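Local structure of nicastrin (Dictyostelium purpureum, 4R12) at residues Ser203-Asp209 / Arg256-Glu262; Leu219-Thr224 / Gln236-Thr241; Leu245-Lys249 / Leu508-Thr513; Cys461-Thr467 / Asn479-Phe484; Cys468-Met473 / Lys503-Leu508. The protein is probably an essential subunit of the gamma-secretase complex, which cleaves integral membrane proteins within the membrane, and is the putative substrate-recruiting component. All blocks are in the same frame, centred on the assembly; numbering follows the deposited sequence.

Contact 1 of 5, residues Ser203-Asp209 / Arg256-Glu262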
# COMPACT_ATOMS: atom_id res chain seq x y z
N SER A 203 -1.14 15.69 13.83
CA SER A 203 -1.89 16.92 13.99
C SER A 203 -0.91 18.09 14.05
O SER A 203 0.20 17.93 14.57
CB SER A 203 -2.74 16.86 15.26
OG SER A 203 -3.25 18.14 15.59
N PHE A 204 -1.29 19.24 13.51
CA PHE A 204 -0.48 20.46 13.65
C PHE A 204 -0.48 20.98 15.09
O PHE A 204 0.44 21.71 15.47
CB PHE A 204 -0.98 21.57 12.71
CG PHE A 204 -0.57 21.39 11.27
CD1 PHE A 204 0.74 21.61 10.87
CD2 PHE A 204 -1.52 21.03 10.31
CE1 PHE A 204 1.11 21.47 9.53
CE2 PHE A 204 -1.15 20.88 8.97
CZ PHE A 204 0.16 21.11 8.58
N SER A 205 -1.50 20.64 15.88
CA SER A 205 -1.54 21.09 17.28
C SER A 205 -0.49 20.33 18.08
O SER A 205 -0.36 19.12 17.92
CB SER A 205 -2.92 20.87 17.91
OG SER A 205 -3.94 21.50 17.14
N SER A 206 0.24 21.03 18.94
CA SER A 206 1.28 20.39 19.75
C SER A 206 0.62 19.43 20.73
O SER A 206 1.16 18.39 21.09
CB SER A 206 2.12 21.45 20.48
OG SER A 206 1.37 22.13 21.47
N LYS A 207 -0.58 19.79 21.16
CA LYS A 207 -1.40 18.86 21.92
C LYS A 207 -2.85 19.09 21.53
O LYS A 207 -3.31 20.24 21.44
CB LYS A 207 -1.18 19.04 23.43
CG LYS A 207 -2.02 18.12 24.31
CD LYS A 207 -1.80 18.44 25.79
CE LYS A 207 -2.91 17.88 26.67
NZ LYS A 207 -2.85 16.40 26.78
N ILE A 208 -3.56 18.01 21.24
CA ILE A 208 -4.95 18.13 20.82
C ILE A 208 -5.81 18.61 21.99
O ILE A 208 -5.69 18.10 23.11
CB ILE A 208 -5.48 16.79 20.25
CG1 ILE A 208 -4.87 16.53 18.86
CG2 ILE A 208 -7.00 16.79 20.16
CD1 ILE A 208 -5.06 15.10 18.37
N ASP A 209 -6.62 19.63 21.73
CA ASP A 209 -7.56 20.17 22.72
C ASP A 209 -8.70 19.17 22.91
O ASP A 209 -9.51 18.97 22.00
CB ASP A 209 -8.08 21.53 22.23
CG ASP A 209 -9.02 22.22 23.22
OD1 ASP A 209 -9.41 21.61 24.24
OD2 ASP A 209 -9.38 23.38 22.96
N ARG A 256 -3.53 28.96 10.87
CA ARG A 256 -4.58 28.07 11.34
C ARG A 256 -5.19 28.53 12.66
O ARG A 256 -5.93 27.79 13.30
CB ARG A 256 -4.03 26.64 11.49
CG ARG A 256 -3.39 26.09 10.22
CD ARG A 256 -2.82 24.67 10.44
NE ARG A 256 -1.79 24.66 11.48
CZ ARG A 256 -0.51 24.95 11.26
NH1 ARG A 256 -0.10 25.27 10.05
NH2 ARG A 256 0.36 24.93 12.26
N SER A 257 -4.90 29.77 13.07
CA SER A 257 -5.40 30.26 14.36
C SER A 257 -6.93 30.39 14.36
O SER A 257 -7.55 30.40 15.42
CB SER A 257 -4.75 31.60 14.74
OG SER A 257 -5.01 32.60 13.77
N SER A 258 -7.54 30.46 13.18
CA SER A 258 -9.00 30.58 13.09
C SER A 258 -9.74 29.25 13.23
O SER A 258 -10.96 29.24 13.38
CB SER A 258 -9.38 31.24 11.76
OG SER A 258 -8.73 30.60 10.68
N TRP A 259 -9.02 28.14 13.16
CA TRP A 259 -9.67 26.82 13.21
C TRP A 259 -10.32 26.56 14.57
O TRP A 259 -9.67 26.70 15.61
CB TRP A 259 -8.66 25.71 12.90
CG TRP A 259 -8.14 25.71 11.48
CD1 TRP A 259 -8.34 26.66 10.53
CD2 TRP A 259 -7.34 24.69 10.87
NE1 TRP A 259 -7.72 26.30 9.36
CE2 TRP A 259 -7.09 25.09 9.55
CE3 TRP A 259 -6.80 23.48 11.32
CZ2 TRP A 259 -6.33 24.33 8.67
CZ3 TRP A 259 -6.05 22.73 10.45
CH2 TRP A 259 -5.82 23.15 9.13
N ASN A 260 -11.59 26.18 14.57
CA ASN A 260 -12.28 25.89 15.82
C ASN A 260 -12.42 24.39 16.03
O ASN A 260 -13.01 23.94 17.01
CB ASN A 260 -13.64 26.60 15.87
CG ASN A 260 -14.59 26.13 14.79
OD1 ASN A 260 -14.18 25.61 13.76
ND2 ASN A 260 -15.89 26.32 15.02
N LYS A 261 -11.87 23.61 15.10
CA LYS A 261 -11.84 22.16 15.24
C LYS A 261 -10.42 21.65 15.06
O LYS A 261 -9.59 22.30 14.42
CB LYS A 261 -12.76 21.50 14.22
CG LYS A 261 -14.25 21.85 14.41
CD LYS A 261 -15.14 20.94 13.57
CE LYS A 261 -16.61 21.33 13.71
NZ LYS A 261 -17.44 20.44 12.86
N GLU A 262 -10.13 20.49 15.64
CA GLU A 262 -8.84 19.86 15.42
C GLU A 262 -8.87 19.08 14.12
O GLU A 262 -9.91 18.52 13.75
CB GLU A 262 -8.49 18.93 16.59
CG GLU A 262 -8.35 19.62 17.92
CD GLU A 262 -7.02 20.34 18.09
OE1 GLU A 262 -6.18 20.32 17.15
OE2 GLU A 262 -6.81 20.93 19.16
O HOH W 1 -0.83 24.44 15.02
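Arg256 lays its guanidinium flat on one face of the Phe204 ring, the two planes 20° apart and Arg256 CZ 4.0 Å from the ring centroid. This cation-pi stack is displaced toward the rim, so that Arg256 NE comes 3.4 Å from Phe204 CB. A water in the guanidinium plane accepts from Arg256 NH2 and bonds weakly to Phe204 O, while Leu251 O of helix 234-252 takes Arg256 NH1. Glu262, at the start of strand 262-268, is oriented differently: its chain bends at chi2 (-78°) and presents the carboxylate to the backbone turn of 203-209. Ser205 OG donates to the syn lone pair of Glu262 OE1 at 2.5 Å. Asp209 N meets Glu262 OE2 from above the carboxylate plane, at 2.9 Å and nearly straight (171°). Ile208 CG2 rests against Glu262 CG at 3.9 Å. With Glu262 replaced by an alanine, Ser205 OG and Asp209 N would probably lose their acceptor, and the loop between strands 192-203 and 214-220 would be less firmly held. Two donors, one to each oxygen, are likely to favour the charged form of this buried carboxylate and to fix its rotation.

Contact 2 of 5, residues Leu219-Thr224 / Gln236-Thr241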
# COMPACT_ATOMS: atom_id res chain seq x y z
N LEU A 219 -6.42 7.99 4.70
CA LEU A 219 -6.30 7.18 3.50
C LEU A 219 -5.53 5.91 3.83
O LEU A 219 -4.79 5.86 4.82
CB LEU A 219 -5.60 7.94 2.36
CG LEU A 219 -4.21 8.55 2.58
CD1 LEU A 219 -3.08 7.51 2.51
CD2 LEU A 219 -3.97 9.67 1.54
N PRO A 220 -5.72 4.87 3.01
CA PRO A 220 -4.88 3.67 3.10
C PRO A 220 -3.63 3.85 2.24
O PRO A 220 -3.78 4.07 1.04
CB PRO A 220 -5.80 2.57 2.54
CG PRO A 220 -6.64 3.30 1.51
CD PRO A 220 -6.82 4.72 2.03
N PHE A 221 -2.44 3.81 2.81
CA PHE A 221 -1.27 4.05 1.95
C PHE A 221 -0.59 2.76 1.46
O PHE A 221 0.23 2.82 0.53
CB PHE A 221 -0.23 4.96 2.64
CG PHE A 221 0.58 4.31 3.75
CD1 PHE A 221 1.82 3.71 3.47
CD2 PHE A 221 0.15 4.38 5.07
CE1 PHE A 221 2.58 3.16 4.49
CE2 PHE A 221 0.91 3.83 6.09
CZ PHE A 221 2.13 3.22 5.80
N ASP A 222 -0.94 1.61 2.01
CA ASP A 222 -0.31 0.38 1.54
C ASP A 222 -0.94 -0.08 0.22
O ASP A 222 -2.06 0.32 -0.13
CB ASP A 222 -0.39 -0.74 2.59
CG ASP A 222 -1.81 -1.18 2.89
OD1 ASP A 222 -2.65 -0.31 3.18
OD2 ASP A 222 -2.08 -2.40 2.83
N THR A 223 -0.19 -0.89 -0.52
CA THR A 223 -0.58 -1.30 -1.86
C THR A 223 -0.44 -2.81 -2.03
O THR A 223 0.04 -3.51 -1.13
CB THR A 223 0.29 -0.63 -2.92
OG1 THR A 223 1.67 -0.84 -2.58
CG2 THR A 223 0.01 0.89 -2.98
N THR A 224 -0.85 -3.31 -3.19
CA THR A 224 -0.71 -4.73 -3.50
C THR A 224 -0.24 -4.93 -4.93
O THR A 224 -0.35 -4.04 -5.76
CB THR A 224 -2.02 -5.52 -3.32
OG1 THR A 224 -3.07 -4.88 -4.07
CG2 THR A 224 -2.41 -5.60 -1.85
N GLN A 236 -4.24 3.02 -6.88
CA GLN A 236 -4.68 2.29 -5.70
C GLN A 236 -4.48 3.07 -4.41
O GLN A 236 -5.39 3.16 -3.58
CB GLN A 236 -3.93 0.94 -5.61
CG GLN A 236 -4.34 0.11 -4.41
CD GLN A 236 -3.62 -1.23 -4.37
OE1 GLN A 236 -2.47 -1.32 -4.79
NE2 GLN A 236 -4.31 -2.26 -3.90
N SER A 237 -3.29 3.64 -4.24
CA SER A 237 -2.96 4.35 -3.00
C SER A 237 -2.08 5.60 -3.18
O SER A 237 -2.34 6.64 -2.59
CB SER A 237 -2.23 3.41 -2.03
OG SER A 237 -3.00 2.26 -1.70
N SER A 238 -0.99 5.47 -3.94
CA SER A 238 0.10 6.42 -3.78
C SER A 238 -0.20 7.79 -4.39
O SER A 238 0.35 8.81 -3.93
CB SER A 238 1.40 5.82 -4.33
OG SER A 238 1.32 5.60 -5.73
N PHE A 239 -1.08 7.87 -5.39
CA PHE A 239 -1.50 9.20 -5.85
C PHE A 239 -2.14 9.96 -4.68
O PHE A 239 -1.75 11.11 -4.40
CB PHE A 239 -2.47 9.10 -7.05
CG PHE A 239 -2.86 10.43 -7.66
CD1 PHE A 239 -3.81 11.26 -7.06
CD2 PHE A 239 -2.34 10.82 -8.89
CE1 PHE A 239 -4.19 12.46 -7.65
CE2 PHE A 239 -2.73 12.02 -9.48
CZ PHE A 239 -3.65 12.84 -8.86
N ALA A 240 -3.09 9.32 -3.98
CA ALA A 240 -3.69 9.92 -2.79
C ALA A 240 -2.68 10.20 -1.68
O ALA A 240 -2.76 11.23 -1.01
CB ALA A 240 -4.84 9.02 -2.25
N THR A 241 -1.72 9.30 -1.48
CA THR A 241 -0.69 9.55 -0.48
C THR A 241 0.09 10.84 -0.78
O THR A 241 0.30 11.67 0.11
CB THR A 241 0.29 8.37 -0.38
OG1 THR A 241 -0.45 7.18 -0.07
CG2 THR A 241 1.33 8.63 0.71
O HOH W 2 -4.33 6.02 -0.55
O HOH W 3 1.03 5.03 -0.83
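Gln236 and Thr224 are joined by two hydrogen bonds of opposite sense. Gln236 OE1 accepts from Thr224 N at 3.0 Å, and Gln236 NE2 donates to Thr224 OG1 at 2.9 Å, nearly straight (172°) and in the amide plane. The extended Gln236 chain, with CG anti to the backbone N (chi1 -179°), carries the amide out to the loop. A third direct bond runs from Ser237 OG to Asp222 O at 2.7 Å, from above the carbonyl plane; Arg272 NH2 also bonds to that hydroxyl. One water donates to both Pro220 O and Ser237 O, and another joins Phe221 O to Thr241 OG1. Carbon contacts are few: Leu219 CD2 lies 3.9 Å from Ala240 CB, and the Thr223 CG2 methyl rests on Ser237 CB. The pairing fastens the loop leaving the C-terminal end of parallel strand 214-220 to the first turns of helix 234-252, within the large lobe related to zinc exopeptidases. With every touching residue buried, side chains and waters supply the partners that bulk solvent cannot.

Contact 3 of 5, residues Leu245-Lys249 / Leu508-Thr513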
# COMPACT_ATOMS: atom_id res chain seq x y z
N LEU A 245 -0.15 14.28 1.64
CA LEU A 245 1.08 14.91 2.13
C LEU A 245 1.24 16.32 1.56
O LEU A 245 1.70 17.22 2.27
CB LEU A 245 2.33 14.06 1.80
CG LEU A 245 2.42 12.76 2.62
CD1 LEU A 245 3.48 11.81 2.01
CD2 LEU A 245 2.77 13.06 4.08
N SER A 246 0.86 16.52 0.30
CA SER A 246 1.00 17.84 -0.34
C SER A 246 -0.05 18.83 0.21
O SER A 246 0.23 20.03 0.35
CB SER A 246 0.89 17.72 -1.86
OG SER A 246 1.91 16.84 -2.35
N VAL A 247 -1.23 18.32 0.54
CA VAL A 247 -2.24 19.09 1.25
C VAL A 247 -1.70 19.56 2.61
O VAL A 247 -1.83 20.72 2.98
CB VAL A 247 -3.53 18.25 1.46
CG1 VAL A 247 -4.41 18.85 2.56
CG2 VAL A 247 -4.32 18.15 0.14
N ILE A 248 -1.09 18.63 3.35
CA ILE A 248 -0.52 18.92 4.67
C ILE A 248 0.61 19.94 4.54
O ILE A 248 0.66 20.94 5.27
CB ILE A 248 -0.03 17.61 5.34
CG1 ILE A 248 -1.24 16.73 5.68
CG2 ILE A 248 0.75 17.91 6.60
CD1 ILE A 248 -0.91 15.33 6.07
N LYS A 249 1.48 19.75 3.56
CA LYS A 249 2.54 20.73 3.34
C LYS A 249 1.96 22.12 3.01
O LYS A 249 2.47 23.15 3.48
CB LYS A 249 3.48 20.28 2.22
CG LYS A 249 4.63 21.25 1.95
CD LYS A 249 5.72 21.17 3.04
CE LYS A 249 6.91 22.09 2.71
NZ LYS A 249 7.89 22.16 3.83
N LEU A 508 8.90 12.25 6.97
CA LEU A 508 8.46 13.39 6.18
C LEU A 508 7.24 14.08 6.81
O LEU A 508 7.22 15.30 6.97
CB LEU A 508 8.16 12.96 4.73
CG LEU A 508 7.66 14.05 3.79
CD1 LEU A 508 8.73 15.16 3.62
CD2 LEU A 508 7.25 13.44 2.43
N LEU A 509 6.24 13.29 7.19
CA LEU A 509 5.03 13.82 7.84
C LEU A 509 5.38 14.51 9.15
O LEU A 509 4.88 15.59 9.45
CB LEU A 509 4.01 12.70 8.10
CG LEU A 509 2.67 13.07 8.77
CD1 LEU A 509 1.95 14.14 7.96
CD2 LEU A 509 1.78 11.86 8.93
N TYR A 510 6.23 13.85 9.95
CA TYR A 510 6.70 14.42 11.21
C TYR A 510 7.33 15.79 10.97
O TYR A 510 7.03 16.76 11.66
CB TYR A 510 7.71 13.46 11.86
CG TYR A 510 8.11 13.82 13.28
CD1 TYR A 510 9.04 14.83 13.54
CD2 TYR A 510 7.56 13.15 14.38
CE1 TYR A 510 9.40 15.16 14.84
CE2 TYR A 510 7.91 13.47 15.68
CZ TYR A 510 8.84 14.48 15.91
OH TYR A 510 9.19 14.80 17.20
N SER A 511 8.20 15.88 9.96
CA SER A 511 8.89 17.12 9.67
C SER A 511 7.95 18.23 9.18
O SER A 511 8.06 19.38 9.64
CB SER A 511 9.99 16.87 8.62
OG SER A 511 10.62 18.09 8.28
N ILE A 512 7.03 17.91 8.28
CA ILE A 512 6.18 18.94 7.69
C ILE A 512 5.27 19.57 8.74
O ILE A 512 4.93 20.75 8.67
CB ILE A 512 5.30 18.37 6.56
CG1 ILE A 512 6.15 18.06 5.33
CG2 ILE A 512 4.21 19.35 6.16
CD1 ILE A 512 5.32 17.22 4.34
N THR A 513 4.90 18.77 9.73
CA THR A 513 3.95 19.22 10.74
C THR A 513 4.63 19.70 12.02
O THR A 513 3.96 19.94 13.02
CB THR A 513 2.96 18.09 11.08
OG1 THR A 513 3.69 16.94 11.50
CG2 THR A 513 2.12 17.71 9.84
O HOH W 4 6.43 22.53 6.53
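Two helices, 234-252 and 500-512, lie side by side here, Leu245, Ile248 and Lys249 facing Leu508, Leu509 and Ile512. The short segments run nearly parallel, at 17°, with their axes 10.3 Å apart. Leu509 CD1 is the methyl shared by two partners: Ile248 CD1 approaches it to 3.6 Å and Leu245 CD2 to 4.1 Å, each side chain crossing that of Leu509 at about a right angle. The other branch of Leu245, CD1, reaches Leu508 CD2. Through this seam helix 234-252 of the large lobe is joined to a helix some 260 residues later in the chain; Phe267 of strand 262-268 packs on Leu245, Ile248 and Leu509. Farther along, Ile512 has CG1 beside the backbone N (chi1 -72°) and CG2 anti to it, which sets CG2 against the other helix, 3.6 Å from Lys249 CA and 3.8 Å from Ile248 CG2. Ile248 CG2 also touches Thr513 CG2 at 3.5 Å. Thr513, just past the helix, holds Leu509 O with two donors, its N and, at 2.7 Å, its OG1, which arrive from opposite faces of the carbonyl plane. A water accepts from Lys249 NZ and donates to Ile512 O.

Contact 4 of 5, residues Cys461-Thr467 / Asn479-Phe484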
# COMPACT_ATOMS: atom_id res chain seq x y z
N CYS A 461 8.54 10.92 -6.86
CA CYS A 461 9.16 10.11 -5.81
C CYS A 461 8.30 8.90 -5.42
O CYS A 461 8.83 7.81 -5.20
CB CYS A 461 9.45 10.97 -4.57
SG CYS A 461 10.35 10.09 -3.28
N PHE A 462 6.98 9.07 -5.31
CA PHE A 462 6.14 7.96 -4.89
C PHE A 462 5.49 7.21 -6.05
O PHE A 462 4.91 6.14 -5.83
CB PHE A 462 5.05 8.44 -3.92
CG PHE A 462 5.54 8.69 -2.50
CD1 PHE A 462 6.88 8.71 -2.20
CD2 PHE A 462 4.62 8.89 -1.46
CE1 PHE A 462 7.33 8.92 -0.89
CE2 PHE A 462 5.06 9.12 -0.15
CZ PHE A 462 6.43 9.12 0.13
N THR A 463 5.59 7.70 -7.28
CA THR A 463 4.97 6.98 -8.40
C THR A 463 5.96 6.47 -9.45
O THR A 463 5.56 5.75 -10.37
CB THR A 463 3.90 7.86 -9.13
OG1 THR A 463 4.52 9.00 -9.73
CG2 THR A 463 2.85 8.32 -8.17
N SER A 464 7.24 6.85 -9.32
CA SER A 464 8.27 6.43 -10.28
C SER A 464 9.58 5.96 -9.67
O SER A 464 10.09 4.89 -10.02
CB SER A 464 8.60 7.59 -11.25
OG SER A 464 7.63 7.71 -12.26
N SER A 465 10.17 6.78 -8.81
CA SER A 465 11.53 6.52 -8.32
C SER A 465 11.72 7.19 -6.96
O SER A 465 11.74 8.41 -6.86
CB SER A 465 12.58 7.03 -9.32
OG SER A 465 13.89 6.69 -8.89
N ILE A 466 11.85 6.37 -5.92
CA ILE A 466 11.70 6.87 -4.56
C ILE A 466 13.05 7.37 -3.99
O ILE A 466 13.56 6.89 -2.99
CB ILE A 466 11.04 5.77 -3.67
CG1 ILE A 466 10.65 6.33 -2.30
CG2 ILE A 466 11.90 4.49 -3.60
CD1 ILE A 466 9.58 5.54 -1.59
N THR A 467 13.59 8.40 -4.64
CA THR A 467 14.89 8.93 -4.27
C THR A 467 14.82 10.28 -3.53
O THR A 467 15.85 10.87 -3.20
CB THR A 467 15.75 9.08 -5.54
OG1 THR A 467 15.05 9.90 -6.49
CG2 THR A 467 16.02 7.69 -6.16
N ASN A 479 15.67 -0.72 -3.05
CA ASN A 479 14.85 -0.76 -4.25
C ASN A 479 14.32 0.65 -4.55
O ASN A 479 13.60 1.24 -3.74
CB ASN A 479 13.70 -1.77 -4.05
CG ASN A 479 12.75 -1.84 -5.24
OD1 ASN A 479 13.02 -1.30 -6.31
ND2 ASN A 479 11.61 -2.54 -5.06
N GLU A 480 14.68 1.21 -5.69
CA GLU A 480 14.26 2.57 -6.02
C GLU A 480 12.89 2.59 -6.65
O GLU A 480 12.33 3.65 -6.87
CB GLU A 480 15.28 3.25 -6.95
CG GLU A 480 16.67 3.36 -6.33
CD GLU A 480 17.63 4.19 -7.19
OE1 GLU A 480 17.50 4.17 -8.43
OE2 GLU A 480 18.49 4.87 -6.61
N VAL A 481 12.33 1.43 -6.96
CA VAL A 481 10.92 1.40 -7.37
C VAL A 481 10.09 1.63 -6.13
O VAL A 481 10.22 0.89 -5.16
CB VAL A 481 10.50 0.06 -8.01
CG1 VAL A 481 8.99 0.09 -8.35
CG2 VAL A 481 11.33 -0.21 -9.26
N PRO A 482 9.24 2.67 -6.13
CA PRO A 482 8.39 2.84 -4.95
C PRO A 482 7.52 1.60 -4.77
O PRO A 482 6.91 1.15 -5.74
CB PRO A 482 7.51 4.06 -5.29
CG PRO A 482 8.15 4.70 -6.50
CD PRO A 482 8.91 3.62 -7.21
N ASN A 483 7.50 1.02 -3.58
CA ASN A 483 6.61 -0.11 -3.34
C ASN A 483 6.04 -0.05 -1.93
O ASN A 483 6.78 0.05 -0.97
CB ASN A 483 7.33 -1.45 -3.59
CG ASN A 483 8.57 -1.64 -2.71
OD1 ASN A 483 8.59 -2.52 -1.84
ND2 ASN A 483 9.62 -0.86 -2.98
N PHE A 484 4.71 -0.08 -1.83
CA PHE A 484 4.04 0.20 -0.56
C PHE A 484 3.31 -1.02 0.02
O PHE A 484 2.45 -0.88 0.90
CB PHE A 484 3.06 1.37 -0.75
CG PHE A 484 3.76 2.66 -1.13
CD1 PHE A 484 4.29 3.48 -0.15
CD2 PHE A 484 3.90 3.02 -2.46
CE1 PHE A 484 4.96 4.66 -0.49
CE2 PHE A 484 4.57 4.20 -2.81
CZ PHE A 484 5.09 5.02 -1.81
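Glu480 O takes the one direct hydrogen bond across this contact, from Ile466 N at 2.9 Å (164°), and a CA-H...O contact from Ser465 CA at 3.3 Å. Ile466 is the centre of an inverse gamma turn. Pro482 is wedged under the end of helix 452-463: its CG lies 3.4 Å from Cys461 O, its CB 3.4 Å from Phe462 O and its CD 3.3 Å from Ser464 O. A glycine in its place would probably open a gap beneath these carbonyls and free the backbone to turn. With CG beside its backbone N (chi1 -63°), Phe484 points an edge at the face of Phe462 in a T-shaped pair, centroids 5.3 Å apart and planes at 62°, with CZ nearest Phe462 CG. Phe462 O, buried without a hydrogen-bond partner, lies in the plane of the Phe484 ring at its edge. Phe462 also packs on Thr241 and Leu245 of helix 234-252 and on Leu504 and Ile505 of helix 500-512, while Phe484 pairs by backbone with Thr223, beyond strand 214-220.

Contact 5 of 5, residues Cys468-Met473 / Lys503-Leu508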
# COMPACT_ATOMS: atom_id res chain seq x y z
N CYS A 468 13.61 10.75 -3.26
CA CYS A 468 13.42 12.09 -2.67
C CYS A 468 13.59 12.09 -1.15
O CYS A 468 13.41 11.08 -0.49
CB CYS A 468 12.03 12.63 -3.01
SG CYS A 468 10.66 11.79 -2.16
N PHE A 469 13.97 13.26 -0.63
CA PHE A 469 14.04 13.52 0.81
C PHE A 469 14.89 12.53 1.59
O PHE A 469 14.63 12.27 2.77
CB PHE A 469 12.64 13.56 1.41
CG PHE A 469 11.81 14.67 0.87
CD1 PHE A 469 12.25 15.99 0.96
CD2 PHE A 469 10.62 14.42 0.22
CE1 PHE A 469 11.50 17.03 0.44
CE2 PHE A 469 9.85 15.44 -0.29
CZ PHE A 469 10.30 16.76 -0.18
N ASN A 470 15.91 12.00 0.95
CA ASN A 470 16.76 11.04 1.64
C ASN A 470 17.55 11.73 2.76
O ASN A 470 18.04 11.06 3.66
CB ASN A 470 17.69 10.34 0.66
CG ASN A 470 18.40 9.16 1.29
OD1 ASN A 470 19.60 9.21 1.54
ND2 ASN A 470 17.65 8.09 1.56
N ILE A 471 17.64 13.07 2.70
CA ILE A 471 18.27 13.84 3.77
C ILE A 471 17.57 13.61 5.11
O ILE A 471 18.17 13.81 6.17
CB ILE A 471 18.29 15.36 3.46
CG1 ILE A 471 19.28 16.10 4.37
CG2 ILE A 471 16.89 15.97 3.55
CD1 ILE A 471 19.51 17.55 3.99
N LEU A 472 16.31 13.17 5.07
CA LEU A 472 15.56 12.89 6.28
C LEU A 472 15.82 11.47 6.78
O LEU A 472 15.41 11.12 7.90
CB LEU A 472 14.04 13.08 6.06
CG LEU A 472 13.52 14.39 5.48
CD1 LEU A 472 11.99 14.29 5.34
CD2 LEU A 472 13.89 15.58 6.36
N MET A 473 16.49 10.65 5.97
CA MET A 473 16.68 9.23 6.28
C MET A 473 18.10 8.87 6.73
O MET A 473 19.07 9.60 6.46
CB MET A 473 16.35 8.36 5.06
CG MET A 473 14.96 8.55 4.46
SD MET A 473 13.67 7.96 5.57
CE MET A 473 13.26 9.53 6.17
N LYS A 503 8.99 4.32 6.90
CA LYS A 503 9.88 5.24 7.62
C LYS A 503 9.95 6.61 6.95
O LYS A 503 9.92 7.65 7.62
CB LYS A 503 11.27 4.63 7.72
CG LYS A 503 11.32 3.34 8.51
CD LYS A 503 12.74 2.79 8.57
CE LYS A 503 12.88 1.79 9.71
NZ LYS A 503 13.20 0.42 9.25
N LEU A 504 10.03 6.62 5.62
CA LEU A 504 10.04 7.89 4.88
C LEU A 504 8.76 8.69 5.08
O LEU A 504 8.80 9.90 5.39
CB LEU A 504 10.27 7.64 3.38
CG LEU A 504 10.24 8.88 2.47
CD1 LEU A 504 11.20 9.97 2.97
CD2 LEU A 504 10.59 8.51 1.04
N ILE A 505 7.60 8.04 4.91
CA ILE A 505 6.33 8.74 5.15
C ILE A 505 6.30 9.28 6.59
O ILE A 505 5.93 10.44 6.82
CB ILE A 505 5.11 7.82 4.90
CG1 ILE A 505 4.97 7.49 3.40
CG2 ILE A 505 3.83 8.47 5.38
CD1 ILE A 505 3.91 6.42 3.11
N HIS A 506 6.71 8.47 7.55
CA HIS A 506 6.76 8.91 8.95
C HIS A 506 7.67 10.15 9.14
O HIS A 506 7.24 11.16 9.70
CB HIS A 506 7.24 7.76 9.84
CG HIS A 506 7.43 8.14 11.28
ND1 HIS A 506 8.47 7.65 12.04
CD2 HIS A 506 6.70 8.93 12.10
CE1 HIS A 506 8.38 8.14 13.27
NE2 HIS A 506 7.32 8.92 13.33
N ARG A 507 8.90 10.06 8.69
CA ARG A 507 9.85 11.15 8.93
C ARG A 507 9.47 12.42 8.16
O ARG A 507 9.67 13.54 8.65
CB ARG A 507 11.26 10.72 8.56
CG ARG A 507 11.81 9.51 9.32
CD ARG A 507 12.57 9.89 10.57
NE ARG A 507 13.73 10.75 10.31
CZ ARG A 507 14.45 11.32 11.27
NH1 ARG A 507 14.13 11.12 12.54
NH2 ARG A 507 15.50 12.09 10.96
N LEU A 508 8.90 12.25 6.97
CA LEU A 508 8.46 13.39 6.18
C LEU A 508 7.24 14.08 6.81
O LEU A 508 7.22 15.30 6.97
CB LEU A 508 8.16 12.96 4.73
CG LEU A 508 7.66 14.05 3.79
CD1 LEU A 508 8.73 15.16 3.62
CD2 LEU A 508 7.25 13.44 2.43
O HOH W 5 17.69 13.26 8.99
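Met473 hooks its methyl into the groove between Leu504 and Arg507 on helix 500-512. Bends at chi2 and chi3, the latter (100°) away from a staggered value, bring Met473 CE to 3.3 Å from Arg507 CB and to 3.8 Å from Leu504 CD1, while Met473 SD lies 3.7 Å from Leu504 CA. The next bump, Leu472 CD1, enters beside Leu508, 3.7 Å from its CA. Leu508 returns the fit: its CD1 rises over one face of the Phe469 ring, 4.1 Å from the centroid and 15° off the normal, a CH-pi contact offset toward the rim. Leu472 belongs to a short 3-10 turn, 470-472, which Phe469 precedes and Met473 follows; Cys468, just before, is tied by its disulfide with Cys461 to the end of helix 452-463. Beside the apolar contacts the bent Arg507 chain presents its guanidinium side-on, NE at 3.0 Å and NH2 at 3.2 Å from Leu472 O, so that two donors in nearly one plane hold a single carbonyl. Arg507 NH2 is also bonded to Cys533 O, and Tyr534 makes a cation-pi contact with the group. The Arg507 side chain lies about 9 Å from the bound calcium ion.

From the N terminus, contact 1 opens at 203-209 after strand 192-203 and closes at 256-262; nested within that loop, contact 2 joins the end of strand 214-220 to the start of helix 234-252. Contact 3 leaves the same helix at 245-249 and closes only at 508-513, so it crosses contact 1, which it touches through Phe204 and Ile248, and ties the large lobe to helix 500-512. Inside contact 3, contact 4 closes 461-467 onto 479-484 and contact 5 closes 468-473 onto 503-508; the two cross, and the Cys461-Cys468 disulfide links them. Contact 2 meets contact 4 at Thr223 and Phe484, and contact 5 where Phe221 packs on Ile505.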